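Local coordinates for protein 3-polyprenyl-4-hydroxybenzoate decarboxylase and related decarboxylases (Pelotomaculum thermopropionicum, PDB 6H6X) that is a prenylated-FMN-dependent decarboxylase of the UbiD family (HmfF) that can also run in reverse, carboxylating 2-furoic acid to 2,5-furandicarboxylic acid, at residues I240-K245 against V273-V278; V102-I107 against H280-V285; A134-R139 against L184-A189; R93-D98 against P221-K226. The protein carries 8 engineered substitutions. All blocks are in the same frame, centred on the assembly; numbering follows the deposited sequence.

Interaction 1. Residues I240-K245 against V273-V278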
loop_
_atom_site.group_PDB
_atom_site.type_symbol
_atom_site.label_atom_id
_atom_site.label_comp_id
_atom_site.label_asym_id
_atom_site.label_seq_id
_atom_site.Cartn_x
_atom_site.Cartn_y
_atom_site.Cartn_z
ATOM N N ILE B 240 -8.528 31.875 17.641
ATOM C CA ILE B 240 -7.893 32.160 18.904
ATOM C C ILE B 240 -6.483 32.708 18.667
ATOM O O ILE B 240 -5.780 32.204 17.790
ATOM C CB ILE B 240 -7.762 30.851 19.745
ATOM C CG1 ILE B 240 -9.131 30.291 20.165
ATOM C CG2 ILE B 240 -6.962 31.080 21.000
ATOM C CD1 ILE B 240 -9.263 28.793 20.097
ATOM N N VAL B 241 -6.062 33.694 19.477
ATOM C CA VAL B 241 -4.707 34.228 19.475
ATOM C C VAL B 241 -4.196 34.263 20.882
ATOM O O VAL B 241 -4.886 34.723 21.783
ATOM C CB VAL B 241 -4.615 35.646 18.873
ATOM C CG1 VAL B 241 -3.309 36.353 19.240
ATOM C CG2 VAL B 241 -4.809 35.594 17.368
ATOM N N ILE B 242 -2.973 33.793 21.063
ATOM C CA ILE B 242 -2.314 33.805 22.337
ATOM C C ILE B 242 -1.077 34.627 22.109
ATOM O O ILE B 242 -0.234 34.288 21.291
ATOM C CB ILE B 242 -1.993 32.371 22.832
ATOM C CG1 ILE B 242 -3.294 31.593 23.059
ATOM C CG2 ILE B 242 -1.171 32.394 24.094
ATOM C CD1 ILE B 242 -3.038 30.095 23.139
ATOM N N GLU B 243 -0.975 35.716 22.864
ATOM C CA GLU B 243 0.142 36.660 22.820
ATOM C C GLU B 243 1.106 36.370 23.946
ATOM O O GLU B 243 0.696 36.010 25.035
ATOM C CB GLU B 243 -0.397 38.081 22.961
ATOM C CG GLU B 243 -1.517 38.443 21.975
ATOM C CD GLU B 243 -2.031 39.866 22.103
ATOM O OE1 GLU B 243 -1.453 40.640 22.914
ATOM O OE2 GLU B 243 -3.016 40.214 21.383
ATOM N N GLY B 244 2.392 36.531 23.697
ATOM C CA GLY B 244 3.348 36.337 24.754
ATOM C C GLY B 244 4.767 36.606 24.377
ATOM O O GLY B 244 5.070 37.313 23.402
ATOM N N LYS B 245 5.668 36.029 25.151
ATOM C CA LYS B 245 7.084 36.233 24.886
ATOM C C LYS B 245 7.905 35.041 25.312
ATOM O O LYS B 245 7.571 34.364 26.281
ATOM C CB LYS B 245 7.547 37.513 25.571
ATOM C CG LYS B 245 7.313 37.548 27.069
ATOM C CD LYS B 245 7.306 38.976 27.624
ATOM C CE LYS B 245 6.657 39.036 29.013
ATOM N NZ LYS B 245 6.875 40.319 29.742
ATOM N N VAL B 273 7.570 30.192 27.034
ATOM C CA VAL B 273 6.769 31.302 26.641
ATOM C C VAL B 273 5.915 31.653 27.835
ATOM O O VAL B 273 5.227 30.782 28.357
ATOM C CB VAL B 273 5.796 30.926 25.477
ATOM C CG1 VAL B 273 4.814 32.059 25.179
ATOM C CG2 VAL B 273 6.575 30.571 24.220
ATOM N N GLU B 274 5.957 32.919 28.249
ATOM C CA GLU B 274 4.985 33.492 29.187
ATOM C C GLU B 274 3.891 34.156 28.367
ATOM O O GLU B 274 4.177 34.982 27.494
ATOM C CB GLU B 274 5.662 34.535 30.094
ATOM C CG GLU B 274 4.717 35.366 30.974
ATOM C CD GLU B 274 5.450 36.234 32.024
ATOM O OE1 GLU B 274 5.233 37.474 32.055
ATOM O OE2 GLU B 274 6.247 35.693 32.829
ATOM N N VAL B 275 2.638 33.847 28.671
ATOM C CA VAL B 275 1.528 34.405 27.908
ATOM C C VAL B 275 0.979 35.644 28.621
ATOM O O VAL B 275 0.726 35.615 29.838
ATOM C CB VAL B 275 0.467 33.350 27.457
ATOM C CG1 VAL B 275 0.814 31.947 27.883
ATOM C CG2 VAL B 275 -0.979 33.705 27.796
ATOM N N THR B 276 0.847 36.726 27.845
ATOM C CA THR B 276 0.403 38.029 28.333
ATOM C C THR B 276 -1.017 38.399 27.912
ATOM O O THR B 276 -1.568 39.359 28.427
ATOM C CB THR B 276 1.372 39.123 27.897
ATOM O OG1 THR B 276 1.456 39.170 26.467
ATOM C CG2 THR B 276 2.777 38.834 28.463
ATOM N N ALA B 277 -1.627 37.622 27.019
ATOM C CA ALA B 277 -3.011 37.823 26.654
ATOM C C ALA B 277 -3.521 36.733 25.730
ATOM O O ALA B 277 -2.748 36.082 25.053
ATOM C CB ALA B 277 -3.186 39.181 25.962
ATOM N N VAL B 278 -4.838 36.603 25.673
ATOM C CA VAL B 278 -5.521 35.688 24.839
ATOM C C VAL B 278 -6.687 36.433 24.267
ATOM O O VAL B 278 -7.399 37.024 25.011
ATOM C CB VAL B 278 -6.109 34.492 25.639
ATOM C CG1 VAL B 278 -7.014 33.636 24.756
ATOM C CG2 VAL B 278 -5.001 33.642 26.243
#
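Val273 rests its CG1 methyl 3.8 Å from Lys245 O, which also receives a CA-H...O contact from the Val273 backbone. Next in line, Glu274 pairs with Lys245 through two backbone bonds, Glu274 N donating to Lys245 O and Glu274 O accepting from Lys245 N. Their long side chains lie side by side and point the same way, with Glu274 OE1 4.0 Å from Lys245 NZ, so the opposite charges are neighbours without forming a salt bridge. Glu274 O also lies 3.2 Å from Gly244 CA; a CB there would collide with it, which is why glycine suits the place. Val275 faces the other way and sets CB 3.9 Å from Ile242 CG2, with Leu113 touching both residues. Thr276 N then bonds to Glu243 O at 2.9 Å, while Thr276 OG1 and Glu243 OE1 both bond to Thr229 OG1. Ala277 O accepts from Glu243 N at 2.8 Å, its own N reaches Glu243 O only weakly, and its small CB sits 3.8 Å from Glu243 OE1. Val278 ends the row alongside Ile242. Thr276 and Ala277 together opposite Glu243 make a classic beta bulge, here between antiparallel strands of the flavin-binding UbiD domain.

Interaction 2. Residues V102-I107 against H280-V285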
loop_
_atom_site.group_PDB
_atom_site.type_symbol
_atom_site.label_atom_id
_atom_site.label_comp_id
_atom_site.label_asym_id
_atom_site.label_seq_id
_atom_site.Cartn_x
_atom_site.Cartn_y
_atom_site.Cartn_z
ATOM N N VAL B 102 -11.400 38.019 15.672
ATOM C CA VAL B 102 -10.532 37.525 16.734
ATOM C C VAL B 102 -10.409 38.462 17.954
ATOM O O VAL B 102 -9.796 38.082 18.985
ATOM C CB VAL B 102 -9.133 37.141 16.169
ATOM C CG1 VAL B 102 -8.260 38.373 15.976
ATOM C CG2 VAL B 102 -8.405 36.138 17.078
ATOM N N LYS B 103 -10.939 39.691 17.822
ATOM C CA LYS B 103 -10.946 40.681 18.907
ATOM C C LYS B 103 -12.243 40.733 19.738
ATOM O O LYS B 103 -12.300 41.479 20.700
ATOM C CB LYS B 103 -10.660 42.076 18.346
ATOM C CG LYS B 103 -9.278 42.227 17.723
ATOM C CD LYS B 103 -8.145 42.084 18.733
ATOM C CE LYS B 103 -6.875 42.676 18.141
ATOM N NZ LYS B 103 -5.691 42.585 19.035
ATOM N N GLU B 104 -13.251 39.938 19.368
ATOM C CA GLU B 104 -14.525 39.897 20.058
ATOM C C GLU B 104 -14.398 39.720 21.589
ATOM O O GLU B 104 -15.021 40.470 22.337
ATOM C CB GLU B 104 -15.412 38.811 19.429
ATOM C CG GLU B 104 -15.947 39.237 18.060
ATOM C CD GLU B 104 -16.537 38.121 17.207
ATOM O OE1 GLU B 104 -16.667 36.952 17.638
ATOM O OE2 GLU B 104 -16.877 38.425 16.052
ATOM N N CYS B 105 -13.584 38.762 22.041
ATOM C CA CYS B 105 -13.262 38.573 23.462
ATOM C C CYS B 105 -11.757 38.728 23.683
ATOM O O CYS B 105 -10.966 38.196 22.921
ATOM C CB CYS B 105 -13.709 37.184 23.934
ATOM S SG CYS B 105 -15.382 36.716 23.436
ATOM N N ILE B 106 -11.367 39.436 24.734
ATOM C CA ILE B 106 -9.975 39.773 25.008
ATOM C C ILE B 106 -9.767 39.551 26.503
ATOM O O ILE B 106 -10.559 40.039 27.312
ATOM C CB ILE B 106 -9.681 41.250 24.641
ATOM C CG1 ILE B 106 -9.910 41.478 23.133
ATOM C CG2 ILE B 106 -8.291 41.671 25.078
ATOM C CD1 ILE B 106 -9.806 42.937 22.678
ATOM N N ILE B 107 -8.723 38.810 26.867
ATOM C CA ILE B 107 -8.437 38.472 28.249
ATOM C C ILE B 107 -7.001 38.856 28.498
ATOM O O ILE B 107 -6.089 38.410 27.776
ATOM C CB ILE B 107 -8.677 36.960 28.537
ATOM C CG1 ILE B 107 -10.134 36.570 28.235
ATOM C CG2 ILE B 107 -8.398 36.601 30.000
ATOM C CD1 ILE B 107 -10.368 36.068 26.831
ATOM N N HIS B 280 -10.050 35.930 21.337
ATOM C CA HIS B 280 -10.727 34.950 20.551
ATOM C C HIS B 280 -12.027 35.432 20.034
ATOM O O HIS B 280 -12.582 36.396 20.539
ATOM C CB HIS B 280 -10.876 33.604 21.311
ATOM C CG HIS B 280 -11.679 33.660 22.563
ATOM N ND1 HIS B 280 -13.058 33.571 22.574
ATOM C CD2 HIS B 280 -11.294 33.753 23.857
ATOM C CE1 HIS B 280 -13.484 33.632 23.830
ATOM N NE2 HIS B 280 -12.430 33.761 24.627
ATOM N N ARG B 281 -12.500 34.771 18.987
ATOM C CA ARG B 281 -13.875 34.883 18.601
ATOM C C ARG B 281 -14.824 34.467 19.737
ATOM O O ARG B 281 -14.524 33.584 20.614
ATOM C CB ARG B 281 -14.199 33.969 17.440
ATOM C CG ARG B 281 -13.662 34.404 16.113
ATOM C CD ARG B 281 -14.083 33.419 15.086
ATOM N NE ARG B 281 -13.507 33.711 13.805
ATOM C CZ ARG B 281 -14.179 34.064 12.695
ATOM N NH1 ARG B 281 -15.496 34.194 12.664
ATOM N NH2 ARG B 281 -13.500 34.305 11.568
ATOM N N ARG B 282 -15.993 35.086 19.667
ATOM C CA ARG B 282 -17.132 34.669 20.440
ATOM C C ARG B 282 -17.415 33.240 20.008
ATOM O O ARG B 282 -17.605 32.966 18.803
ATOM C CB ARG B 282 -18.344 35.572 20.129
ATOM C CG ARG B 282 -19.618 35.303 20.939
ATOM C CD ARG B 282 -20.612 36.466 20.850
ATOM N NE ARG B 282 -20.026 37.715 21.374
ATOM C CZ ARG B 282 -19.557 38.748 20.653
ATOM N NH1 ARG B 282 -19.591 38.765 19.302
ATOM N NH2 ARG B 282 -19.035 39.791 21.303
ATOM N N GLN B 283 -17.422 32.343 20.991
ATOM C CA GLN B 283 -17.692 30.922 20.761
ATOM C C GLN B 283 -16.706 30.332 19.735
ATOM O O GLN B 283 -17.084 29.933 18.625
ATOM C CB GLN B 283 -19.181 30.698 20.389
ATOM C CG GLN B 283 -20.148 31.059 21.535
ATOM C CD GLN B 283 -21.505 30.354 21.447
ATOM O OE1 GLN B 283 -21.945 29.935 20.360
ATOM N NE2 GLN B 283 -22.177 30.212 22.600
ATOM N N PRO B 284 -15.411 30.320 20.100
ATOM C CA PRO B 284 -14.375 29.851 19.165
ATOM C C PRO B 284 -14.383 28.335 18.912
ATOM O O PRO B 284 -14.904 27.562 19.718
ATOM C CB PRO B 284 -13.095 30.235 19.875
ATOM C CG PRO B 284 -13.407 30.166 21.314
ATOM C CD PRO B 284 -14.876 30.527 21.456
ATOM N N VAL B 285 -13.791 27.925 17.796
ATOM C CA VAL B 285 -13.469 26.520 17.518
ATOM C C VAL B 285 -11.979 26.303 17.713
ATOM O O VAL B 285 -11.191 27.004 17.124
ATOM C CB VAL B 285 -13.828 26.134 16.091
ATOM C CG1 VAL B 285 -13.767 24.641 15.922
ATOM C CG2 VAL B 285 -15.217 26.636 15.754
#
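His280 carries its CG between the backbone N and the carbonyl carbon (chi1 62°), and the imidazole comes to lie against Cys105. Cys105 CB stands over one face of the ring, 3.6 Å from His280 CE1 and offset toward the rim, a CH-pi contact; SG, set anti to its carbonyl carbon (chi1 -47°), comes in obliquely near CE1. Ile107 CD1 also approaches obliquely, 3.8 Å from His280 NE2. A flat ring suits this place because it offers its face to the CB of a small residue. The two backbones are joined by a hydrogen-bonded antiparallel pair, Cys105 N to His280 O at 3.0 Å and His280 N to Cys105 O at 2.9 Å, which ties short strand 105-107 to the end of strand 264-280, where the chain leaves the antiparallel sheet as a loop.

One residue before Cys105, Glu104 reaches out with its chain extended beyond CG, and OE1 takes the backbone N-H of Arg282 at 2.8 Å on its anti lone pair. The Arg282 chain bends at chi3 (-60°), and its guanidinium has Glu104 CB over one face, with its plane turned only slightly from that of the carboxylate. Arg282 NH1 is 3.8 Å from Glu104 OE1, a long salt bridge in which no N-H points at the oxygen. An alanine in place of Glu104 would probably leave Arg282 N without this acceptor and the guanidinium without its nearby negative charge. A single carboxylate oxygen thus serves both as acceptor for the loop backbone and as counter-charge, and the nearby guanidinium would be expected to favour the ionised form of the carboxylate.

Interaction 3. Residues A134-R139 against L184-A189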
loop_
_atom_site.group_PDB
_atom_site.type_symbol
_atom_site.label_atom_id
_atom_site.label_comp_id
_atom_site.label_asym_id
_atom_site.label_seq_id
_atom_site.Cartn_x
_atom_site.Cartn_y
_atom_site.Cartn_z
ATOM N N ALA B 134 -0.857 25.822 16.195
ATOM C CA ALA B 134 -0.715 27.251 16.319
ATOM C C ALA B 134 0.378 27.691 15.393
ATOM O O ALA B 134 1.477 27.158 15.453
ATOM C CB ALA B 134 -0.337 27.654 17.735
ATOM N N ILE B 135 0.081 28.682 14.549
ATOM C CA ILE B 135 1.131 29.389 13.844
ATOM C C ILE B 135 1.760 30.416 14.785
ATOM O O ILE B 135 1.068 31.112 15.505
ATOM C CB ILE B 135 0.667 30.008 12.520
ATOM C CG1 ILE B 135 -0.352 31.144 12.705
ATOM C CG2 ILE B 135 0.116 28.930 11.619
ATOM C CD1 ILE B 135 -0.680 31.865 11.389
ATOM N N LEU B 136 3.080 30.466 14.805
ATOM C CA LEU B 136 3.839 31.329 15.690
ATOM C C LEU B 136 4.428 32.453 14.829
ATOM O O LEU B 136 5.257 32.189 13.974
ATOM C CB LEU B 136 4.964 30.560 16.358
ATOM C CG LEU B 136 5.669 31.281 17.515
ATOM C CD1 LEU B 136 6.267 30.256 18.468
ATOM C CD2 LEU B 136 6.720 32.259 17.038
ATOM N N ILE B 137 3.968 33.686 15.050
ATOM C CA ILE B 137 4.397 34.849 14.298
ATOM C C ILE B 137 5.378 35.631 15.186
ATOM O O ILE B 137 5.084 35.924 16.331
ATOM C CB ILE B 137 3.183 35.702 13.916
ATOM C CG1 ILE B 137 2.240 34.893 13.074
ATOM C CG2 ILE B 137 3.590 36.953 13.142
ATOM C CD1 ILE B 137 0.798 35.314 13.221
ATOM N N ALA B 138 6.541 35.945 14.644
ATOM C CA ALA B 138 7.533 36.769 15.347
ATOM C C ALA B 138 8.335 37.667 14.383
ATOM O O ALA B 138 8.344 37.454 13.147
ATOM C CB ALA B 138 8.458 35.880 16.137
ATOM N N ARG B 139 8.974 38.691 14.948
ATOM C CA ARG B 139 9.861 39.566 14.172
ATOM C C ARG B 139 11.308 39.498 14.645
ATOM O O ARG B 139 11.571 39.335 15.828
ATOM C CB ARG B 139 9.363 41.009 14.191
ATOM C CG ARG B 139 8.169 41.241 13.275
ATOM C CD ARG B 139 7.768 42.718 13.169
ATOM N NE ARG B 139 6.622 42.888 12.258
ATOM C CZ ARG B 139 6.707 43.034 10.925
ATOM N NH1 ARG B 139 7.870 43.088 10.296
ATOM N NH2 ARG B 139 5.604 43.148 10.191
ATOM N N LEU B 184 11.732 37.788 23.438
ATOM C CA LEU B 184 11.232 37.875 22.057
ATOM C C LEU B 184 9.717 37.821 22.077
ATOM O O LEU B 184 9.146 36.817 22.495
ATOM C CB LEU B 184 11.777 36.729 21.209
ATOM C CG LEU B 184 11.320 36.765 19.754
ATOM C CD1 LEU B 184 12.017 37.880 18.990
ATOM C CD2 LEU B 184 11.610 35.417 19.126
ATOM N N GLU B 185 9.085 38.899 21.643
ATOM C CA GLU B 185 7.626 38.978 21.548
ATOM C C GLU B 185 7.108 38.090 20.415
ATOM O O GLU B 185 7.685 38.074 19.332
ATOM C CB GLU B 185 7.193 40.426 21.272
ATOM C CG GLU B 185 7.464 41.388 22.418
ATOM C CD GLU B 185 6.840 42.768 22.218
ATOM O OE1 GLU B 185 6.465 43.154 21.075
ATOM O OE2 GLU B 185 6.735 43.491 23.235
ATOM N N ILE B 186 6.037 37.347 20.680
ATOM C CA ILE B 186 5.438 36.449 19.689
ATOM C C ILE B 186 3.954 36.487 19.773
ATOM O O ILE B 186 3.383 36.856 20.792
ATOM C CB ILE B 186 5.873 34.975 19.864
ATOM C CG1 ILE B 186 5.302 34.348 21.137
ATOM C CG2 ILE B 186 7.399 34.849 19.840
ATOM C CD1 ILE B 186 5.628 32.878 21.268
ATOM N N ALA B 187 3.327 36.054 18.700
ATOM C CA ALA B 187 1.930 35.702 18.745
ATOM C C ALA B 187 1.635 34.314 18.154
ATOM O O ALA B 187 2.277 33.877 17.202
ATOM C CB ALA B 187 1.131 36.779 18.025
ATOM N N LEU B 188 0.660 33.658 18.746
ATOM C CA LEU B 188 0.247 32.335 18.350
ATOM C C LEU B 188 -1.156 32.418 17.845
ATOM O O LEU B 188 -2.018 32.889 18.562
ATOM C CB LEU B 188 0.258 31.420 19.559
ATOM C CG LEU B 188 1.639 31.256 20.196
ATOM C CD1 LEU B 188 1.447 30.543 21.510
ATOM C CD2 LEU B 188 2.533 30.446 19.298
ATOM N N ALA B 189 -1.412 31.979 16.615
ATOM C CA ALA B 189 -2.798 31.936 16.107
ATOM C C ALA B 189 -3.259 30.541 15.779
ATOM O O ALA B 189 -2.551 29.821 15.123
ATOM C CB ALA B 189 -2.887 32.799 14.884
#
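Leu136 meets Leu188 and Ile186 across the strand pair, and its contacts multiply toward the tip. CB lies 3.8 Å from Leu188 CD2. CG, placed anti to the backbone N (chi1 -169°), comes to 3.7 Å from the same Leu188 CD2 and also nears Ile186 CD1. From there the branches part: CD1 touches both Leu188 CD2 and Ile186 CD1, whereas CD2 packs 3.9 Å from Ile186 CG2. A forked leucine suits this place because its two methyls can serve two neighbours at once. An alanine here would probably open a gap beside Ile186 and Leu188, where CG and the two methyls had been. The same face continues with Ala138 CB, 4.0 Å from Ile186 CG2, and Leu170 of helix 169-179 covers Leu136 and Ala138.

The strands belong to the antiparallel sheet of the UbiD Rift-related, FMN-binding domain, and Leu136 also touches His151, a prenylated-FMN-binding residue. Two hydrogen-bonded pairs join the strands: Ile135 with Ala189, and Ile137 with Ala187, where Ile137 N to Ala187 O is 2.7 Å and nearly straight at 171°. On the opposite face isoleucines of one strand stand against alanines of the other. Ile135 CG1, set between its backbone N and carbonyl carbon, lies 3.7 Å from Ala189 CB, whose small size suits the approach of a beta-branched neighbour. Strand 233-235 covers this side, with Pro235 against Ile137 and Ala189.

Interaction 4. Residues R93-D98 against P221-K226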
loop_
_atom_site.group_PDB
_atom_site.type_symbol
_atom_site.label_atom_id
_atom_site.label_comp_id
_atom_site.label_asym_id
_atom_site.label_seq_id
_atom_site.Cartn_x
_atom_site.Cartn_y
_atom_site.Cartn_z
ATOM N N ARG B 93 -2.930 42.956 4.262
ATOM C CA ARG B 93 -3.631 44.167 4.583
ATOM C C ARG B 93 -3.857 44.258 6.100
ATOM O O ARG B 93 -4.506 43.384 6.680
ATOM C CB ARG B 93 -4.965 44.086 3.864
ATOM C CG ARG B 93 -5.813 45.361 3.907
ATOM C CD ARG B 93 -7.293 45.093 3.557
ATOM N NE ARG B 93 -7.812 45.995 2.537
ATOM C CZ ARG B 93 -7.520 45.925 1.231
ATOM N NH1 ARG B 93 -6.695 44.990 0.742
ATOM N NH2 ARG B 93 -8.058 46.810 0.388
ATOM N N LEU B 94 -3.336 45.299 6.752
ATOM C CA LEU B 94 -3.750 45.683 8.090
ATOM C C LEU B 94 -5.174 46.218 8.106
ATOM O O LEU B 94 -5.592 46.887 7.225
ATOM C CB LEU B 94 -2.799 46.670 8.713
ATOM C CG LEU B 94 -2.979 46.797 10.252
ATOM C CD1 LEU B 94 -2.501 45.534 10.938
ATOM C CD2 LEU B 94 -2.324 48.037 10.859
ATOM N N VAL B 95 -5.927 45.853 9.132
ATOM C CA VAL B 95 -7.358 46.048 9.201
ATOM C C VAL B 95 -7.630 46.558 10.609
ATOM O O VAL B 95 -6.786 46.439 11.490
ATOM C CB VAL B 95 -8.012 44.709 8.815
ATOM C CG1 VAL B 95 -8.883 44.072 9.892
ATOM C CG2 VAL B 95 -8.597 44.740 7.432
ATOM N N SER B 96 -8.772 47.212 10.802
ATOM C CA SER B 96 -9.095 47.784 12.098
ATOM C C SER B 96 -9.401 46.661 13.107
ATOM O O SER B 96 -9.998 45.670 12.713
ATOM C CB SER B 96 -10.331 48.706 11.975
ATOM O OG SER B 96 -10.952 48.909 13.230
ATOM N N PRO B 97 -9.024 46.842 14.399
ATOM C CA PRO B 97 -9.477 45.909 15.440
ATOM C C PRO B 97 -10.964 45.877 15.698
ATOM O O PRO B 97 -11.445 44.869 16.215
ATOM C CB PRO B 97 -8.780 46.383 16.722
ATOM C CG PRO B 97 -8.159 47.675 16.386
ATOM C CD PRO B 97 -7.996 47.763 14.908
ATOM N N ASP B 98 -11.683 46.951 15.361
ATOM C CA ASP B 98 -13.122 46.980 15.562
ATOM C C ASP B 98 -13.824 46.155 14.512
ATOM O O ASP B 98 -13.650 46.345 13.328
ATOM C CB ASP B 98 -13.658 48.403 15.594
ATOM C CG ASP B 98 -13.038 49.231 16.711
ATOM O OD1 ASP B 98 -12.888 48.745 17.863
ATOM O OD2 ASP B 98 -12.649 50.382 16.403
ATOM N N PRO B 221 -5.881 39.225 -0.413
ATOM C CA PRO B 221 -4.884 39.380 0.632
ATOM C C PRO B 221 -5.385 39.030 2.041
ATOM O O PRO B 221 -6.523 39.241 2.382
ATOM C CB PRO B 221 -4.467 40.859 0.534
ATOM C CG PRO B 221 -4.753 41.209 -0.888
ATOM C CD PRO B 221 -5.988 40.443 -1.242
ATOM N N LEU B 222 -4.497 38.449 2.826
ATOM C CA LEU B 222 -4.790 38.036 4.174
ATOM C C LEU B 222 -4.913 39.286 5.031
ATOM O O LEU B 222 -4.077 40.189 4.960
ATOM C CB LEU B 222 -3.658 37.132 4.656
ATOM C CG LEU B 222 -3.749 36.540 6.023
ATOM C CD1 LEU B 222 -4.936 35.579 6.114
ATOM C CD2 LEU B 222 -2.402 35.849 6.300
ATOM N N GLU B 223 -5.974 39.341 5.828
ATOM C CA GLU B 223 -6.254 40.501 6.668
ATOM C C GLU B 223 -5.673 40.269 8.056
ATOM O O GLU B 223 -5.897 39.213 8.632
ATOM C CB GLU B 223 -7.759 40.795 6.679
ATOM C CG GLU B 223 -8.235 41.202 5.278
ATOM C CD GLU B 223 -9.707 41.575 5.142
ATOM O OE1 GLU B 223 -10.463 41.575 6.149
ATOM O OE2 GLU B 223 -10.123 41.873 3.986
ATOM N N LEU B 224 -4.859 41.233 8.527
ATOM C CA LEU B 224 -4.170 41.178 9.759
ATOM C C LEU B 224 -4.648 42.271 10.665
ATOM O O LEU B 224 -5.186 43.281 10.211
ATOM C CB LEU B 224 -2.688 41.331 9.572
ATOM C CG LEU B 224 -2.029 40.316 8.682
ATOM C CD1 LEU B 224 -0.507 40.598 8.656
ATOM C CD2 LEU B 224 -2.314 38.899 9.137
ATOM N N VAL B 225 -4.423 42.061 11.957
ATOM C CA VAL B 225 -4.720 43.031 12.984
ATOM C C VAL B 225 -3.581 43.047 14.010
ATOM O O VAL B 225 -2.860 42.053 14.159
ATOM C CB VAL B 225 -6.108 42.729 13.593
ATOM C CG1 VAL B 225 -6.125 41.332 14.227
ATOM C CG2 VAL B 225 -6.455 43.779 14.633
ATOM N N LYS B 226 -3.388 44.174 14.685
ATOM C CA LYS B 226 -2.341 44.303 15.702
ATOM C C LYS B 226 -2.771 43.591 16.955
ATOM O O LYS B 226 -3.953 43.611 17.296
ATOM C CB LYS B 226 -2.105 45.764 16.113
ATOM C CG LYS B 226 -1.540 46.686 15.072
ATOM C CD LYS B 226 -0.170 46.305 14.537
ATOM C CE LYS B 226 0.914 46.585 15.515
ATOM N NZ LYS B 226 2.222 46.459 14.781
#
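Val95 and Glu223 cross obliquely, Val95 CG2 coming 3.9 Å from Glu223 OE1 and touching the aliphatic part of the glutamate as well. Arg93 and Glu223 lie on one face of the sheet: Arg93 CG is anti to the backbone N (chi1 -172°), and Arg93 NE stays 4.9 Å from Glu223 OE2, so any attraction between the opposite charges is likely to be weak. Both are exposed, which suits charged residues. Leu94 points to the other face, where its CD1 turns back over the neighbouring backbone, 3.6 Å from Leu224 O and close to Val225 CA.

Two parallel bridges, Arg93 with Glu223 and Leu94 with Leu224, make strand 93-94 an edge of a small mixed sheet whose next members are strands 223-226 and 233-235. Arg93 N bonds to Leu222 O at 3.1 Å and Leu224 N to Arg93 O at 2.9 Å, while the bond from Val95 N to Leu224 O is weak. Beyond the strand, an ST turn, in which Ser96 OG accepts from Asp98 N, carries Pro97 past Val225. There Val225 CG2, anti to its backbone N, lies 3.8 Å from Pro97 CA; a rigid proline suits this turning chain. Leu222 faces away and packs on Ala214 of helix 210-217, the helix that begins with the manganese ligand Glu210.

From the N terminus, residues 93-98, 102-107 and 134-139 come first, and their partners follow later in the chain. Residues 184-189 return to 134-139 first, closing interaction 3, and 221-226 then close interaction 4 around it. Interaction 1 follows in series, when 273-278 meet 240-245. Last comes interaction 2, whose loop encloses interactions 1 and 3 but crosses interaction 4, since their segments alternate. Interactions 1, 2 and 3 share one antiparallel sheet, joined by backbone bonds such as Ile242 O to Leu188 N and Val278 O to Ile107 N. Interaction 4 belongs to a separate small sheet, tied to interaction 2 by the bond from Lys103 NZ to Lys226 O.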